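Local coordinates for lipolytic protein G-D-S-L family (PDB 4Q7Q) that is of unknown function but probably hydrolyses ester bonds, as a GDSL-type lipase or esterase would, at residues K193-P198 with F211-F216; S75-N81 with L126-R132. All coordinates share one frame; numbering follows the deposited sequence.

In the fold
Contact 2 lies in the middle of the chain, its centre about 4 Å from that of the chain, and joins the ends of two neighbouring strands of the five-stranded parallel sheet, 73-77 and 123-127. Contact 1 is peripheral, its centre about 26 Å from that of the chain, where the small antiparallel pair 193-196 and 203-206 is backed by the loop that follows it. The two share no strand or helix: their centres are about 28 Å apart, their nearest atoms about 8 Å. Contact 2 closes before contact 1 opens. It leads into the helix bearing Asn81, near a putative Ser-His-Asp triad, whereas contact 1 shapes an outlying excursion before helix 241-257.

Contact 1 of 2, residues K193-P198 with F211-F216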
loop_
_atom_site.group_PDB
_atom_site.type_symbol
_atom_site.label_atom_id
_atom_site.label_comp_id
_atom_site.label_asym_id
_atom_site.label_seq_id
_atom_site.Cartn_x
_atom_site.Cartn_y
_atom_site.Cartn_z
ATOM N N LYS A 193 -11.424 -5.891 16.966
ATOM C CA LYS A 193 -12.346 -4.830 16.615
ATOM C C LYS A 193 -13.274 -4.678 17.818
ATOM O O LYS A 193 -13.833 -5.657 18.295
ATOM C CB LYS A 193 -13.135 -5.236 15.373
ATOM C CG LYS A 193 -13.354 -4.147 14.335
ATOM C CD LYS A 193 -14.053 -4.735 13.114
ATOM C CE LYS A 193 -14.447 -3.689 12.088
ATOM N NZ LYS A 193 -15.242 -4.330 11.000
ATOM N N HIS A 194 -13.406 -3.446 18.298
ATOM C CA HIS A 194 -14.166 -3.100 19.486
ATOM C C HIS A 194 -15.615 -2.864 19.060
ATOM O O HIS A 194 -15.935 -1.828 18.485
ATOM C CB HIS A 194 -13.528 -1.835 20.072
ATOM C CG HIS A 194 -14.263 -1.230 21.224
ATOM N ND1 HIS A 194 -14.309 -1.814 22.469
ATOM C CD2 HIS A 194 -14.936 -0.058 21.330
ATOM C CE1 HIS A 194 -14.999 -1.041 23.290
ATOM N NE2 HIS A 194 -15.390 0.030 22.623
ATOM N N LEU A 195 -16.488 -3.835 19.319
ATOM C CA LEU A 195 -17.831 -3.814 18.737
ATOM C C LEU A 195 -18.908 -4.159 19.741
ATOM O O LEU A 195 -18.678 -4.923 20.672
ATOM C CB LEU A 195 -17.913 -4.830 17.599
ATOM C CG LEU A 195 -16.946 -4.654 16.434
ATOM C CD1 LEU A 195 -16.972 -5.895 15.548
ATOM C CD2 LEU A 195 -17.309 -3.414 15.631
ATOM N N LYS A 196 -20.099 -3.612 19.526
ATOM C CA LYS A 196 -21.255 -4.012 20.305
ATOM C C LYS A 196 -21.668 -5.438 19.974
ATOM O O LYS A 196 -21.720 -5.834 18.806
ATOM C CB LYS A 196 -22.427 -3.054 20.079
ATOM C CG LYS A 196 -22.218 -1.681 20.693
ATOM C CD LYS A 196 -23.469 -0.840 20.594
ATOM C CE LYS A 196 -23.265 0.508 21.266
ATOM N NZ LYS A 196 -24.483 1.344 21.176
ATOM N N ASN A 197 -21.945 -6.209 21.018
ATOM C CA ASN A 197 -22.474 -7.555 20.890
ATOM C C ASN A 197 -23.955 -7.446 20.539
ATOM O O ASN A 197 -24.723 -6.874 21.297
ATOM C CB ASN A 197 -22.273 -8.272 22.228
ATOM C CG ASN A 197 -22.774 -9.702 22.225
ATOM O OD1 ASN A 197 -23.573 -10.102 21.381
ATOM N ND2 ASN A 197 -22.314 -10.478 23.200
ATOM N N PRO A 198 -24.362 -7.991 19.384
ATOM C CA PRO A 198 -25.767 -7.859 18.970
ATOM C C PRO A 198 -26.781 -8.454 19.950
ATOM O O PRO A 198 -27.952 -8.092 19.899
ATOM C CB PRO A 198 -25.813 -8.627 17.648
ATOM C CG PRO A 198 -24.439 -8.539 17.122
ATOM C CD PRO A 198 -23.529 -8.573 18.318
ATOM N N PHE A 211 -14.517 -11.111 14.280
ATOM C CA PHE A 211 -15.066 -9.813 13.957
ATOM C C PHE A 211 -15.712 -9.711 12.584
ATOM O O PHE A 211 -16.486 -8.869 12.379
ATOM C CB PHE A 211 -14.140 -8.638 14.292
ATOM C CG PHE A 211 -12.942 -8.437 13.372
ATOM C CD1 PHE A 211 -13.086 -8.159 12.037
ATOM C CD2 PHE A 211 -11.689 -8.421 13.891
ATOM C CE1 PHE A 211 -11.987 -7.946 11.254
ATOM C CE2 PHE A 211 -10.594 -8.194 13.112
ATOM C CZ PHE A 211 -10.751 -7.945 11.789
ATOM N N VAL A 212 -15.388 -10.615 11.700
ATOM C CA VAL A 212 -16.025 -10.632 10.390
ATOM C C VAL A 212 -17.499 -10.900 10.500
ATOM O O VAL A 212 -18.242 -10.457 9.683
ATOM C CB VAL A 212 -15.386 -11.640 9.445
ATOM C CG1 VAL A 212 -16.005 -11.552 8.066
ATOM C CG2 VAL A 212 -13.920 -11.366 9.351
ATOM N N ASN A 213 -17.905 -11.569 11.563
ATOM C CA ASN A 213 -19.300 -11.952 11.772
ATOM C C ASN A 213 -20.114 -10.972 12.611
ATOM O O ASN A 213 -21.307 -11.190 12.835
ATOM C CB ASN A 213 -19.375 -13.332 12.426
ATOM C CG ASN A 213 -18.547 -14.369 11.701
ATOM O OD1 ASN A 213 -17.666 -14.999 12.289
ATOM N ND2 ASN A 213 -18.821 -14.551 10.417
ATOM N N ILE A 214 -19.478 -9.906 13.087
ATOM C CA ILE A 214 -20.162 -8.954 13.960
ATOM C C ILE A 214 -20.360 -7.641 13.216
ATOM O O ILE A 214 -19.400 -7.081 12.683
ATOM C CB ILE A 214 -19.364 -8.698 15.266
ATOM C CG1 ILE A 214 -18.999 -10.021 15.955
ATOM C CG2 ILE A 214 -20.158 -7.799 16.210
ATOM C CD1 ILE A 214 -20.197 -10.781 16.476
ATOM N N PRO A 215 -21.606 -7.148 13.159
ATOM C CA PRO A 215 -21.858 -5.893 12.440
ATOM C C PRO A 215 -21.186 -4.682 13.075
ATOM O O PRO A 215 -21.161 -4.537 14.300
ATOM C CB PRO A 215 -23.380 -5.733 12.531
ATOM C CG PRO A 215 -23.892 -7.098 12.761
ATOM C CD PRO A 215 -22.859 -7.797 13.586
ATOM N N PHE A 216 -20.640 -3.818 12.227
ATOM C CA PHE A 216 -20.160 -2.520 12.666
ATOM C C PHE A 216 -21.042 -1.426 12.080
ATOM O O PHE A 216 -21.082 -1.228 10.866
ATOM C CB PHE A 216 -18.705 -2.291 12.258
ATOM C CG PHE A 216 -18.223 -0.891 12.529
ATOM C CD1 PHE A 216 -18.178 -0.402 13.826
ATOM C CD2 PHE A 216 -17.838 -0.058 11.491
ATOM C CE1 PHE A 216 -17.750 0.886 14.083
ATOM C CE2 PHE A 216 -17.403 1.230 11.741
ATOM C CZ PHE A 216 -17.365 1.705 13.040
HETATM O O HOH W 1 -16.984 -6.127 12.011
HETATM O O HOH W 2 -22.630 -5.042 16.518
#
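With CG set between its backbone N and carbonyl carbon (chi1 74°), Phe211 offers a ring face to Lys193, whose chain, extended beyond CG, runs across it at about a right angle. The setting is an outlying antiparallel beta-hairpin, strands 193-196 and 203-206; the end of a 3-10 turn, 211-213, and the loop after it fold back against the first strand. Lys193 CD makes a CH-pi contact 4.1 Å from the centroid of the Phe211 ring, 28° off its normal, while Tyr206 of the partner strand also touches this phenylalanine. With an alanine in place of Phe211, the ring face under Lys193 CD would be gone, and the middle of the lysine chain would probably be less firmly placed, though its amine would keep Asp134. Past the ring, Lys193 NZ forms a salt bridge with Asp134 and donates to a water 2.7 Å away. That water donates hydrogen bonds to Phe211 O and Ile214 O, tying the lysine to the turn and the loop at once; Phe211 O also takes the amide of Ile214, which closes the turn.

Leu195 has CG anti to its carbonyl carbon (chi1 -59°) and spreads its two methyls over different residues of the loop. CD1 reaches Ile214 CB at 3.7 Å, and CD2 meets Phe216 CD1 at 3.6 Å, approaching that ring obliquely. Ile214 carries the apolar contact outward, its CG2 lying 4.1 Å from Pro198 CD. Farther out, two proline rings meet, Pro198 CG lying 3.9 Å from Pro215 CD. No direct hydrogen bond joins the two segments, so side-chain packing and water hold them together. A second water sits between the backbones here, 2.6 Å from Lys196 O and 2.7 Å from Pro215 O.

Contact 2 of 2, residues S75-N81 with L126-R132; sequences SVFLGTN and LITPMQR
Val76 pairs with Leu126 in parallel register, and Ile127 N donates to Val76 O at 2.8 Å, linking adjacent strands of the central parallel sheet in this SGNH-type alpha/beta/alpha fold. Beyond this the strands part, and a water fills in, accepting from Leu78 N at 2.9 Å and donating toward Val76 O and Ile127 O, with more acceptors in reach than it has protons. On one sheet face, Phe77 (CG anti to its N, chi1 -171°) receives Ile127 CG2 almost squarely over its ring, 3.7 Å from the centroid and 10° off the normal. On the other, Val76 CB packs on Leu126 CD2 at 3.9 Å, beneath helices 104-118 and 157-171. Gly79 is the N-cap of helix 80-85, with backbone angles that call for glycine, and Pro129 CG sits close by, where a beta carbon would be tight. The helix opens in the GTND sequence, the GxND block of this family; in relatives its asparagine, here Asn81, contributes to the oxyanion hole. Asn81 ND2 is held by Trp54 O. Arg132 bends at chi3 to bring NH1 to Thr80 OG1 at 3.0 Å, with the hydroxyl oxygen lying 17° out of the guanidinium plane. Another water joins Thr80 OG1 to Met130 O. Arg132 NH1 also donates, over 2.9 Å, to a water that in turn donates to Asn81 OD1 at 2.6 Å.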
loop_
_atom_site.group_PDB
_atom_site.type_symbol
_atom_site.label_atom_id
_atom_site.label_comp_id
_atom_site.label_asym_id
_atom_site.label_seq_id
_atom_site.Cartn_x
_atom_site.Cartn_y
_atom_site.Cartn_z
ATOM N N SER A 75 10.460 3.807 -6.783
ATOM C CA SER A 75 9.635 2.684 -6.353
ATOM C C SER A 75 8.177 2.995 -6.649
ATOM O O SER A 75 7.758 4.162 -6.649
ATOM C CB SER A 75 9.842 2.343 -4.870
ATOM O OG SER A 75 9.546 3.440 -4.027
ATOM N N VAL A 76 7.408 1.952 -6.942
ATOM C CA VAL A 76 5.988 2.104 -7.212
ATOM C C VAL A 76 5.218 1.153 -6.311
ATOM O O VAL A 76 5.402 -0.063 -6.380
ATOM C CB VAL A 76 5.655 1.808 -8.689
ATOM C CG1 VAL A 76 4.165 2.012 -8.969
ATOM C CG2 VAL A 76 6.499 2.695 -9.604
ATOM N N PHE A 77 4.359 1.716 -5.470
ATOM C CA PHE A 77 3.655 0.959 -4.441
ATOM C C PHE A 77 2.175 1.322 -4.557
ATOM O O PHE A 77 1.685 2.226 -3.872
ATOM C CB PHE A 77 4.228 1.372 -3.080
ATOM C CG PHE A 77 3.764 0.542 -1.902
ATOM C CD1 PHE A 77 2.821 -0.473 -2.028
ATOM C CD2 PHE A 77 4.283 0.808 -0.642
ATOM C CE1 PHE A 77 2.410 -1.199 -0.912
ATOM C CE2 PHE A 77 3.891 0.073 0.468
ATOM C CZ PHE A 77 2.945 -0.924 0.333
ATOM N N LEU A 78 1.475 0.627 -5.452
ATOM C CA LEU A 78 0.100 0.951 -5.816
ATOM C C LEU A 78 -0.716 -0.308 -6.016
ATOM O O LEU A 78 -0.169 -1.366 -6.306
ATOM C CB LEU A 78 0.070 1.736 -7.129
ATOM C CG LEU A 78 0.703 3.120 -7.096
ATOM C CD1 LEU A 78 0.915 3.616 -8.528
ATOM C CD2 LEU A 78 -0.175 4.075 -6.295
ATOM N N GLY A 79 -2.029 -0.183 -5.887
ATOM C CA GLY A 79 -2.913 -1.262 -6.253
ATOM C C GLY A 79 -4.015 -1.534 -5.247
ATOM O O GLY A 79 -5.100 -1.991 -5.614
ATOM N N THR A 80 -3.763 -1.243 -3.976
ATOM C CA THR A 80 -4.755 -1.553 -2.958
ATOM C C THR A 80 -6.047 -0.756 -3.179
ATOM O O THR A 80 -7.154 -1.278 -3.004
ATOM C CB THR A 80 -4.193 -1.408 -1.519
ATOM O OG1 THR A 80 -5.046 -2.111 -0.610
ATOM C CG2 THR A 80 -4.070 0.049 -1.091
ATOM N N ASN A 81 -5.924 0.490 -3.622
ATOM C CA ASN A 81 -7.124 1.280 -3.888
ATOM C C ASN A 81 -7.811 0.865 -5.178
ATOM O O ASN A 81 -9.033 0.938 -5.266
ATOM C CB ASN A 81 -6.820 2.776 -3.867
ATOM C CG ASN A 81 -6.374 3.246 -2.505
ATOM O OD1 ASN A 81 -6.865 2.759 -1.485
ATOM N ND2 ASN A 81 -5.430 4.178 -2.468
ATOM N N LEU A 126 9.151 -2.362 -7.927
ATOM C CA LEU A 126 7.713 -2.416 -7.693
ATOM C C LEU A 126 7.442 -3.074 -6.347
ATOM O O LEU A 126 8.188 -3.951 -5.914
ATOM C CB LEU A 126 7.006 -3.194 -8.805
ATOM C CG LEU A 126 7.358 -2.811 -10.245
ATOM C CD1 LEU A 126 6.564 -3.667 -11.218
ATOM C CD2 LEU A 126 7.135 -1.322 -10.504
ATOM N N ILE A 127 6.374 -2.642 -5.688
ATOM C CA ILE A 127 5.989 -3.197 -4.397
ATOM C C ILE A 127 4.550 -3.688 -4.470
ATOM O O ILE A 127 3.658 -2.917 -4.811
ATOM C CB ILE A 127 6.104 -2.136 -3.290
ATOM C CG1 ILE A 127 7.500 -1.504 -3.306
ATOM C CG2 ILE A 127 5.755 -2.725 -1.930
ATOM C CD1 ILE A 127 7.719 -0.504 -2.205
ATOM N N THR A 128 4.315 -4.964 -4.173
ATOM C CA THR A 128 2.942 -5.480 -4.199
ATOM C C THR A 128 2.107 -4.915 -3.058
ATOM O O THR A 128 2.643 -4.559 -2.011
ATOM C CB THR A 128 2.876 -7.017 -4.093
ATOM O OG1 THR A 128 3.311 -7.419 -2.791
ATOM C CG2 THR A 128 3.733 -7.681 -5.161
ATOM N N PRO A 129 0.787 -4.835 -3.254
ATOM C CA PRO A 129 -0.030 -4.412 -2.117
ATOM C C PRO A 129 0.119 -5.361 -0.935
ATOM O O PRO A 129 0.299 -6.570 -1.099
ATOM C CB PRO A 129 -1.459 -4.484 -2.664
ATOM C CG PRO A 129 -1.316 -4.311 -4.129
ATOM C CD PRO A 129 -0.001 -4.965 -4.492
HETATM N N MSE A 130 0.066 -4.795 0.260
HETATM C CA MSE A 130 0.011 -5.595 1.468
HETATM C C MSE A 130 -1.406 -6.123 1.639
HETATM O O MSE A 130 -2.367 -5.507 1.185
HETATM C CB MSE A 130 0.391 -4.731 2.670
HETATM C CG MSE A 130 0.586 -5.518 3.956
HETATM SE SE MSE A 130 1.420 -4.497 5.404
HETATM C CE MSE A 130 -0.155 -3.509 5.983
ATOM N N GLN A 131 -1.546 -7.262 2.304
ATOM C CA GLN A 131 -2.877 -7.689 2.709
ATOM C C GLN A 131 -3.483 -6.637 3.632
ATOM O O GLN A 131 -2.776 -5.813 4.230
ATOM C CB GLN A 131 -2.836 -9.069 3.359
ATOM C CG GLN A 131 -2.412 -10.135 2.366
ATOM C CD GLN A 131 -2.481 -11.538 2.917
ATOM O OE1 GLN A 131 -3.514 -11.971 3.438
ATOM N NE2 GLN A 131 -1.385 -12.270 2.787
ATOM N N ARG A 132 -4.801 -6.634 3.711
ATOM C CA ARG A 132 -5.496 -5.646 4.519
ATOM C C ARG A 132 -6.688 -6.286 5.189
ATOM O O ARG A 132 -7.394 -7.101 4.584
ATOM C CB ARG A 132 -5.954 -4.474 3.644
ATOM C CG ARG A 132 -6.661 -4.874 2.364
ATOM C CD ARG A 132 -6.921 -3.687 1.455
ATOM N NE ARG A 132 -7.989 -2.823 1.954
ATOM C CZ ARG A 132 -8.363 -1.690 1.371
ATOM N NH1 ARG A 132 -7.738 -1.269 0.270
ATOM N NH2 ARG A 132 -9.355 -0.977 1.885
HETATM O O HOH W 3 2.811 -1.460 -6.997
HETATM O O HOH W 4 -3.193 -2.919 1.206
HETATM O O HOH W 5 -8.840 1.280 -0.666
#